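Local coordinates for occlusion-derived virus envelope protein E66 (Autographa californica nucleopolyhedrovirus, PDB 3VSN) that cleaves non-sulfated chondroitin as a polysaccharide lyase of the viral envelope and is essential for oral infection of the insect host, at residues N33-F38 / I151-N156; N40-S45 / Y88-N93. All coordinates share one frame; numbering follows the deposited sequence.

Interaction 1. Residues N33-F38 / I151-N156; sequences NFERWF and ITIVLN
The ring of Phe38 lies with one face under Ile153: the terminal CD1 of Ile153 sits 3.7 Å from the centroid of the Phe38 ring, a CH-pi contact only 15° off the normal, while CG2 of Ile153 comes to 3.4 Å from CD1 of Phe38. Both branches of Ile153 stand on the same face, CD1 inward over the ring and CG2 by the CD1 corner of Phe38. Phe38 has CG anti to its own nitrogen (chi1 -176°), which swings the ring toward helix 138-154. The second ring, Phe34, meets the same methyl obliquely, CE2 of Phe34 lying 3.9 Å from CD1 of Ile153; beyond the pair, Phe34 also packs against Tyr268 and Met204. CG2 of Ile153 further rests 3.6 Å from the carbonyl O of Glu35.

Polar chemistry flanks the apolar part of the contact. Glu35 reaches past Ile153 with its chain extended beyond CG, and the Glu35 and Asn156 side chains run antiparallel alongside each other. ND2 of Asn156 gives a nearly straight bond (171°) to OE1 of Glu35 at 3.1 Å; the acceptor lies in the amide plane, whereas the donor approaches the carboxylate from its anti side, well out of plane. OE2 of Glu35 takes hydrogen bonds from Tyr201 and Tyr161, so the buried carboxylate has a partner on each oxygen. The amide of Asn156, at the partly exposed end, is held at both ND2 and OD1, the latter by Lys39. This is helix-to-helix packing in the alpha/alpha-toroid domain of a family 8-type polysaccharide lyase, joining the N-terminal helix 29-48 to the C-terminal end of helix 138-154.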
ATOM      1  N   ASN A  33      10.778   4.513 -33.468  1.00 20.69           N
ATOM      2  CA  ASN A  33      10.055   3.471 -32.739  1.00 20.53           C
ATOM      3  C   ASN A  33       9.794   3.844 -31.276  1.00 19.51           C
ATOM      4  O   ASN A  33       8.708   3.581 -30.754  1.00 19.47           O
ATOM      5  CB  ASN A  33      10.797   2.132 -32.812  1.00 21.13           C
ATOM      6  CG  ASN A  33      10.820   1.540 -34.216  1.00 21.75           C
ATOM      7  OD1 ASN A  33      10.015   1.897 -35.081  1.00 22.15           O
ATOM      8  ND2 ASN A  33      11.751   0.622 -34.444  1.00 22.12           N
ATOM      9  N   PHE A  34      10.783   4.449 -30.618  1.00 18.73           N
ATOM     10  CA  PHE A  34      10.600   4.895 -29.234  1.00 18.17           C
ATOM     11  C   PHE A  34       9.559   6.002 -29.138  1.00 17.83           C
ATOM     12  O   PHE A  34       8.696   5.969 -28.260  1.00 17.64           O
ATOM     13  CB  PHE A  34      11.907   5.358 -28.579  1.00 17.87           C
ATOM     14  CG  PHE A  34      11.701   5.965 -27.215  1.00 17.72           C
ATOM     15  CD1 PHE A  34      11.335   5.163 -26.134  1.00 17.55           C
ATOM     16  CD2 PHE A  34      11.821   7.339 -27.017  1.00 17.54           C
ATOM     17  CE1 PHE A  34      11.116   5.712 -24.882  1.00 17.35           C
ATOM     18  CE2 PHE A  34      11.609   7.894 -25.763  1.00 17.59           C
ATOM     19  CZ  PHE A  34      11.254   7.077 -24.694  1.00 17.47           C
ATOM     20  N   GLU A  35       9.644   6.979 -30.039  1.00 17.35           N
ATOM     21  CA  GLU A  35       8.687   8.082 -30.055  1.00 17.39           C
ATOM     22  C   GLU A  35       7.263   7.592 -30.312  1.00 17.28           C
ATOM     23  O   GLU A  35       6.315   8.105 -29.717  1.00 16.56           O
ATOM     24  CB  GLU A  35       9.103   9.164 -31.056  1.00 17.69           C
ATOM     25  CG  GLU A  35      10.289   9.992 -30.574  1.00 18.02           C
ATOM     26  CD  GLU A  35      10.737  11.048 -31.569  1.00 18.53           C
ATOM     27  OE1 GLU A  35      10.109  11.174 -32.644  1.00 18.95           O
ATOM     28  OE2 GLU A  35      11.727  11.754 -31.270  1.00 18.41           O
ATOM     29  N   ARG A  36       7.126   6.582 -31.171  1.00 17.47           N
ATOM     30  CA  ARG A  36       5.831   5.949 -31.435  1.00 17.74           C
ATOM     31  C   ARG A  36       5.285   5.246 -30.187  1.00 17.23           C
ATOM     32  O   ARG A  36       4.115   5.411 -29.829  1.00 16.89           O
ATOM     33  CB  ARG A  36       5.947   4.952 -32.598  1.00 18.68           C
ATOM     34  CG  ARG A  36       4.614   4.377 -33.060  1.00 20.02           C
ATOM     35  CD  ARG A  36       4.749   3.590 -34.359  1.00 21.35           C
ATOM     36  NE  ARG A  36       5.112   4.451 -35.486  1.00 22.21           N
ATOM     37  CZ  ARG A  36       6.307   4.463 -36.074  1.00 22.72           C
ATOM     38  NH1 ARG A  36       7.273   3.647 -35.661  1.00 22.85           N
ATOM     39  NH2 ARG A  36       6.533   5.292 -37.080  1.00 23.27           N
ATOM     40  N   TRP A  37       6.145   4.465 -29.537  1.00 16.89           N
ATOM     41  CA  TRP A  37       5.790   3.757 -28.310  1.00 16.78           C
ATOM     42  C   TRP A  37       5.404   4.724 -27.217  1.00 16.48           C
ATOM     43  O   TRP A  37       4.426   4.496 -26.498  1.00 16.44           O
ATOM     44  CB  TRP A  37       6.937   2.844 -27.891  1.00 16.90           C
ATOM     45  CG  TRP A  37       6.775   2.189 -26.540  1.00 17.07           C
ATOM     46  CD1 TRP A  37       6.208   0.947 -26.254  1.00 17.22           C
ATOM     47  CD2 TRP A  37       7.207   2.720 -25.241  1.00 17.00           C
ATOM     48  NE1 TRP A  37       6.252   0.690 -24.904  1.00 17.15           N
ATOM     49  CE2 TRP A  37       6.836   1.711 -24.239  1.00 17.07           C
ATOM     50  CE3 TRP A  37       7.834   3.890 -24.821  1.00 17.15           C
ATOM     51  CZ2 TRP A  37       7.091   1.890 -22.888  1.00 17.23           C
ATOM     52  CZ3 TRP A  37       8.088   4.057 -23.452  1.00 17.21           C
ATOM     53  CH2 TRP A  37       7.725   3.078 -22.511  1.00 17.22           C
ATOM     54  N   PHE A  38       6.149   5.825 -27.106  1.00 16.03           N
ATOM     55  CA  PHE A  38       5.887   6.865 -26.104  1.00 15.87           C
ATOM     56  C   PHE A  38       4.487   7.457 -26.272  1.00 15.88           C
ATOM     57  O   PHE A  38       3.726   7.560 -25.305  1.00 15.46           O
ATOM     58  CB  PHE A  38       6.959   7.967 -26.185  1.00 15.86           C
ATOM     59  CG  PHE A  38       6.827   9.038 -25.133  1.00 15.73           C
ATOM     60  CD1 PHE A  38       5.920  10.083 -25.287  1.00 15.69           C
ATOM     61  CD2 PHE A  38       7.632   9.016 -23.996  1.00 15.81           C
ATOM     62  CE1 PHE A  38       5.804  11.076 -24.325  1.00 15.74           C
ATOM     63  CE2 PHE A  38       7.518  10.006 -23.028  1.00 15.76           C
ATOM     64  CZ  PHE A  38       6.604  11.036 -23.193  1.00 15.64           C
ATOM     65  N   ILE A 151       7.029  17.440 -24.478  1.00 15.71           N
ATOM     66  CA  ILE A 151       6.719  18.398 -25.545  1.00 15.65           C
ATOM     67  C   ILE A 151       7.318  17.951 -26.882  1.00 15.71           C
ATOM     68  O   ILE A 151       6.607  17.872 -27.887  1.00 15.80           O
ATOM     69  CB  ILE A 151       7.143  19.846 -25.176  1.00 15.53           C
ATOM     70  CG1 ILE A 151       6.274  20.365 -24.025  1.00 15.54           C
ATOM     71  CG2 ILE A 151       7.009  20.774 -26.381  1.00 15.54           C
ATOM     72  CD1 ILE A 151       6.608  21.762 -23.534  1.00 15.37           C
ATOM     73  N   THR A 152       8.611  17.628 -26.879  1.00 15.74           N
ATOM     74  CA  THR A 152       9.309  17.187 -28.090  1.00 16.01           C
ATOM     75  C   THR A 152       8.633  15.975 -28.755  1.00 16.03           C
ATOM     76  O   THR A 152       8.408  15.976 -29.970  1.00 15.91           O
ATOM     77  CB  THR A 152      10.800  16.890 -27.812  1.00 16.17           C
ATOM     78  OG1 THR A 152      11.433  18.070 -27.299  1.00 16.40           O
ATOM     79  CG2 THR A 152      11.520  16.450 -29.084  1.00 16.18           C
ATOM     80  N   ILE A 153       8.298  14.959 -27.965  1.00 15.92           N
ATOM     81  CA  ILE A 153       7.714  13.740 -28.528  1.00 16.12           C
ATOM     82  C   ILE A 153       6.277  13.933 -29.024  1.00 16.36           C
ATOM     83  O   ILE A 153       5.970  13.565 -30.160  1.00 16.90           O
ATOM     84  CB  ILE A 153       7.838  12.523 -27.583  1.00 16.16           C
ATOM     85  CG1 ILE A 153       9.311  12.260 -27.260  1.00 16.05           C
ATOM     86  CG2 ILE A 153       7.204  11.285 -28.217  1.00 16.24           C
ATOM     87  CD1 ILE A 153       9.557  11.191 -26.214  1.00 16.39           C
ATOM     88  N   VAL A 154       5.401  14.518 -28.209  1.00 16.15           N
ATOM     89  CA  VAL A 154       4.000  14.661 -28.644  1.00 16.40           C
ATOM     90  C   VAL A 154       3.839  15.565 -29.873  1.00 16.74           C
ATOM     91  O   VAL A 154       2.861  15.440 -30.613  1.00 16.21           O
ATOM     92  CB  VAL A 154       3.022  15.081 -27.513  1.00 16.20           C
ATOM     93  CG1 VAL A 154       3.120  14.121 -26.332  1.00 15.89           C
ATOM     94  CG2 VAL A 154       3.239  16.529 -27.077  1.00 16.15           C
ATOM     95  N   LEU A 155       4.810  16.453 -30.089  1.00 17.22           N
ATOM     96  CA  LEU A 155       4.794  17.359 -31.236  1.00 18.19           C
ATOM     97  C   LEU A 155       5.626  16.839 -32.413  1.00 18.80           C
ATOM     98  O   LEU A 155       5.892  17.585 -33.360  1.00 19.29           O
ATOM     99  CB  LEU A 155       5.276  18.762 -30.824  1.00 18.19           C
ATOM    100  CG  LEU A 155       4.460  19.562 -29.801  1.00 18.48           C
ATOM    101  CD1 LEU A 155       5.050  20.953 -29.614  1.00 18.52           C
ATOM    102  CD2 LEU A 155       2.991  19.658 -30.197  1.00 18.45           C
ATOM    103  N   ASN A 156       6.015  15.562 -32.366  1.00 19.13           N
ATOM    104  CA  ASN A 156       6.967  15.010 -33.338  1.00 19.84           C
ATOM    105  C   ASN A 156       6.507  14.978 -34.803  1.00 21.07           C
ATOM    106  O   ASN A 156       7.327  14.820 -35.702  1.00 21.52           O
ATOM    107  CB  ASN A 156       7.510  13.640 -32.893  1.00 19.27           C
ATOM    108  CG  ASN A 156       6.514  12.503 -33.096  1.00 18.83           C
ATOM    109  OD1 ASN A 156       5.311  12.720 -33.252  1.00 18.96           O
ATOM    110  ND2 ASN A 156       7.020  11.279 -33.077  1.00 18.50           N
TER

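Interaction 2. Residues N40-S45 / Y88-N93; sequences NNLSYS and YCVRYN
Leu42 drives into helix 88-93 beside Val90, its CG 3.9 Å from CG2 of Val90, and this is the tight half of the contact. A chi1 of -176° carries CG of Leu42 away from its backbone nitrogen and over Val90, and lays the methyls against that residue: CD2 of Leu42 packs 4.0 Å from the CA of Val90 and approaches the side chain of Asn93. The buried leucine continues into Asn150 and Val154 of helix 138-154, which closes this side.

The other half is looser and wetter. Ser43 and Val90, both partly exposed, touch only lightly, the OG of Ser43 standing 4.0 Å from CG1 of Val90. A water bridges the helices here: it accepts a hydrogen bond from OG of Ser43 at 2.9 Å and donates one to the carbonyl O of Val90, also at 2.9 Å. The axes of the short segments 40-45 and 88-93 approach to 9.6 Å, their N-to-C directions 131° apart, a steep crossing nearer to perpendicular than to antiparallel.

No direct hydrogen bond joins the segments, so the chemistry implies adhesion by apolar fit on the buried side, with a solvent molecule carrying the polar link on the partly exposed side, by Ser43 and Val90.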
ATOM      1  N   ASN A  40       1.967   6.150 -28.036  1.00 16.29           N
ATOM      2  CA  ASN A  40       0.996   5.065 -27.860  1.00 16.50           C
ATOM      3  C   ASN A  40       0.636   4.827 -26.396  1.00 16.39           C
ATOM      4  O   ASN A  40      -0.513   4.523 -26.071  1.00 16.76           O
ATOM      5  CB  ASN A  40       1.517   3.760 -28.472  1.00 16.66           C
ATOM      6  CG  ASN A  40       1.399   3.726 -29.988  1.00 16.87           C
ATOM      7  OD1 ASN A  40       0.767   4.585 -30.596  1.00 17.39           O
ATOM      8  ND2 ASN A  40       2.010   2.724 -30.602  1.00 16.84           N
ATOM      9  N   ASN A  41       1.618   4.992 -25.516  1.00 16.21           N
ATOM     10  CA  ASN A  41       1.468   4.617 -24.116  1.00 16.10           C
ATOM     11  C   ASN A  41       1.381   5.791 -23.143  1.00 15.70           C
ATOM     12  O   ASN A  41       1.300   5.578 -21.929  1.00 15.17           O
ATOM     13  CB  ASN A  41       2.607   3.676 -23.710  1.00 16.60           C
ATOM     14  CG  ASN A  41       2.553   2.345 -24.438  1.00 17.28           C
ATOM     15  OD1 ASN A  41       3.375   2.061 -25.312  1.00 17.97           O
ATOM     16  ND2 ASN A  41       1.580   1.524 -24.088  1.00 17.28           N
ATOM     17  N   LEU A  42       1.380   7.018 -23.671  1.00 15.30           N
ATOM     18  CA  LEU A  42       1.438   8.219 -22.826  1.00 15.20           C
ATOM     19  C   LEU A  42       0.305   8.321 -21.799  1.00 15.08           C
ATOM     20  O   LEU A  42       0.566   8.531 -20.613  1.00 15.14           O
ATOM     21  CB  LEU A  42       1.524   9.509 -23.662  1.00 15.08           C
ATOM     22  CG  LEU A  42       1.676  10.820 -22.869  1.00 15.12           C
ATOM     23  CD1 LEU A  42       2.837  10.773 -21.880  1.00 15.39           C
ATOM     24  CD2 LEU A  42       1.832  12.010 -23.804  1.00 15.12           C
ATOM     25  N   SER A  43      -0.938   8.182 -22.251  1.00 15.18           N
ATOM     26  CA  SER A  43      -2.083   8.247 -21.339  1.00 15.55           C
ATOM     27  C   SER A  43      -1.960   7.209 -20.224  1.00 15.61           C
ATOM     28  O   SER A  43      -2.135   7.525 -19.050  1.00 15.54           O
ATOM     29  CB  SER A  43      -3.403   8.089 -22.097  1.00 15.47           C
ATOM     30  OG  SER A  43      -3.728   9.289 -22.776  1.00 15.75           O
ATOM     31  N   TYR A  44      -1.626   5.978 -20.603  1.00 15.99           N
ATOM     32  CA  TYR A  44      -1.406   4.899 -19.644  1.00 16.31           C
ATOM     33  C   TYR A  44      -0.270   5.214 -18.666  1.00 16.10           C
ATOM     34  O   TYR A  44      -0.424   5.054 -17.451  1.00 15.84           O
ATOM     35  CB  TYR A  44      -1.132   3.592 -20.390  1.00 17.13           C
ATOM     36  CG  TYR A  44      -0.769   2.432 -19.500  1.00 17.93           C
ATOM     37  CD1 TYR A  44      -1.747   1.752 -18.779  1.00 18.29           C
ATOM     38  CD2 TYR A  44       0.555   2.007 -19.385  1.00 18.35           C
ATOM     39  CE1 TYR A  44      -1.414   0.687 -17.963  1.00 18.76           C
ATOM     40  CE2 TYR A  44       0.895   0.943 -18.572  1.00 18.66           C
ATOM     41  CZ  TYR A  44      -0.095   0.287 -17.869  1.00 18.96           C
ATOM     42  OH  TYR A  44       0.244  -0.767 -17.062  1.00 19.63           O
ATOM     43  N   SER A  45       0.864   5.663 -19.202  1.00 15.73           N
ATOM     44  CA  SER A  45       2.030   6.010 -18.387  1.00 15.43           C
ATOM     45  C   SER A  45       1.712   7.130 -17.398  1.00 15.22           C
ATOM     46  O   SER A  45       2.079   7.059 -16.225  1.00 15.10           O
ATOM     47  CB  SER A  45       3.203   6.418 -19.280  1.00 15.47           C
ATOM     48  OG  SER A  45       4.344   6.726 -18.501  1.00 15.90           O
ATOM     49  N   TYR A  88      -0.869  19.162 -20.421  1.00 17.54           N
ATOM     50  CA  TYR A  88      -1.349  19.602 -21.731  1.00 17.67           C
ATOM     51  C   TYR A  88      -0.810  18.744 -22.882  1.00 17.48           C
ATOM     52  O   TYR A  88      -1.502  18.550 -23.881  1.00 17.46           O
ATOM     53  CB  TYR A  88      -1.031  21.083 -21.967  1.00 18.20           C
ATOM     54  CG  TYR A  88      -2.129  22.039 -21.532  1.00 18.73           C
ATOM     55  CD1 TYR A  88      -1.928  22.931 -20.479  1.00 19.14           C
ATOM     56  CD2 TYR A  88      -3.369  22.050 -22.178  1.00 19.05           C
ATOM     57  CE1 TYR A  88      -2.927  23.808 -20.084  1.00 19.62           C
ATOM     58  CE2 TYR A  88      -4.374  22.922 -21.788  1.00 19.48           C
ATOM     59  CZ  TYR A  88      -4.148  23.796 -20.742  1.00 19.85           C
ATOM     60  OH  TYR A  88      -5.139  24.667 -20.354  1.00 20.56           O
ATOM     61  N   CYS A  89       0.415  18.235 -22.740  1.00 17.20           N
ATOM     62  CA  CYS A  89       0.967  17.280 -23.706  1.00 17.11           C
ATOM     63  C   CYS A  89       0.100  16.034 -23.800  1.00 16.85           C
ATOM     64  O   CYS A  89      -0.186  15.551 -24.896  1.00 16.82           O
ATOM     65  CB  CYS A  89       2.394  16.873 -23.335  1.00 17.05           C
ATOM     66  SG  CYS A  89       3.624  18.162 -23.605  1.00 17.60           S
ATOM     67  N   VAL A  90      -0.319  15.524 -22.644  1.00 16.83           N
ATOM     68  CA  VAL A  90      -1.169  14.333 -22.578  1.00 16.88           C
ATOM     69  C   VAL A  90      -2.525  14.603 -23.244  1.00 17.33           C
ATOM     70  O   VAL A  90      -3.031  13.764 -23.996  1.00 17.31           O
ATOM     71  CB  VAL A  90      -1.330  13.828 -21.121  1.00 16.70           C
ATOM     72  CG1 VAL A  90      -2.255  12.616 -21.050  1.00 16.57           C
ATOM     73  CG2 VAL A  90       0.030  13.485 -20.522  1.00 16.57           C
ATOM     74  N   ARG A  91      -3.089  15.783 -22.986  1.00 18.14           N
ATOM     75  CA  ARG A  91      -4.334  16.224 -23.630  1.00 18.81           C
ATOM     76  C   ARG A  91      -4.185  16.325 -25.147  1.00 18.73           C
ATOM     77  O   ARG A  91      -5.051  15.868 -25.896  1.00 18.76           O
ATOM     78  CB  ARG A  91      -4.795  17.575 -23.073  1.00 19.59           C
ATOM     79  CG  ARG A  91      -5.278  17.548 -21.631  1.00 20.89           C
ATOM     80  CD  ARG A  91      -6.071  18.803 -21.297  1.00 21.70           C
ATOM     81  NE  ARG A  91      -7.298  18.883 -22.088  1.00 22.47           N
ATOM     82  CZ  ARG A  91      -8.149  19.905 -22.076  1.00 23.44           C
ATOM     83  NH1 ARG A  91      -7.924  20.968 -21.310  1.00 23.83           N
ATOM     84  NH2 ARG A  91      -9.232  19.866 -22.841  1.00 23.87           N
ATOM     85  N   TYR A  92      -3.086  16.930 -25.592  1.00 18.80           N
ATOM     86  CA  TYR A  92      -2.797  17.068 -27.019  1.00 18.67           C
ATOM     87  C   TYR A  92      -2.721  15.704 -27.712  1.00 18.73           C
ATOM     88  O   TYR A  92      -3.151  15.546 -28.860  1.00 18.79           O
ATOM     89  CB  TYR A  92      -1.476  17.821 -27.219  1.00 18.84           C
ATOM     90  CG  TYR A  92      -1.127  18.038 -28.672  1.00 19.04           C
ATOM     91  CD1 TYR A  92      -1.639  19.129 -29.372  1.00 18.99           C
ATOM     92  CD2 TYR A  92      -0.300  17.144 -29.353  1.00 18.95           C
ATOM     93  CE1 TYR A  92      -1.327  19.331 -30.705  1.00 19.46           C
ATOM     94  CE2 TYR A  92       0.013  17.335 -30.691  1.00 19.17           C
ATOM     95  CZ  TYR A  92      -0.505  18.431 -31.359  1.00 19.27           C
ATOM     96  OH  TYR A  92      -0.199  18.627 -32.683  1.00 19.72           O
ATOM     97  N   ASN A  93      -2.172  14.730 -26.995  1.00 18.58           N
ATOM     98  CA  ASN A  93      -1.894  13.405 -27.528  1.00 19.14           C
ATOM     99  C   ASN A  93      -3.068  12.424 -27.385  1.00 19.80           C
ATOM    100  O   ASN A  93      -3.059  11.346 -27.988  1.00 19.94           O
ATOM    101  CB  ASN A  93      -0.632  12.858 -26.851  1.00 18.27           C
ATOM    102  CG  ASN A  93      -0.203  11.509 -27.389  1.00 18.27           C
ATOM    103  OD1 ASN A  93      -0.345  10.490 -26.706  1.00 18.02           O
ATOM    104  ND2 ASN A  93       0.336  11.491 -28.606  1.00 17.46           N
TER
HETATM  105  O   HOH W   1      -2.042  11.085 -24.341  1.00 17.26           O

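Helix 29-48 is common to both contacts: its 33-38 turns meet the end of helix 138-154 in interaction 1, and its 40-45 turns meet helix 75-93 in interaction 2. The three helices close into one cluster, since Val154 CG1 touches Leu42 CD2 at 3.5 Å and Ile151 CG1 lies 3.5 Å from Cys89 SG. Interaction 1 is the more buried, and there a carboxylate and an amide bond directly, with aromatic rings about an isoleucine. Interaction 2, about 10 Å away between centres, is only partly buried; it relies on aliphatic packing and lets a water make its polar bridge.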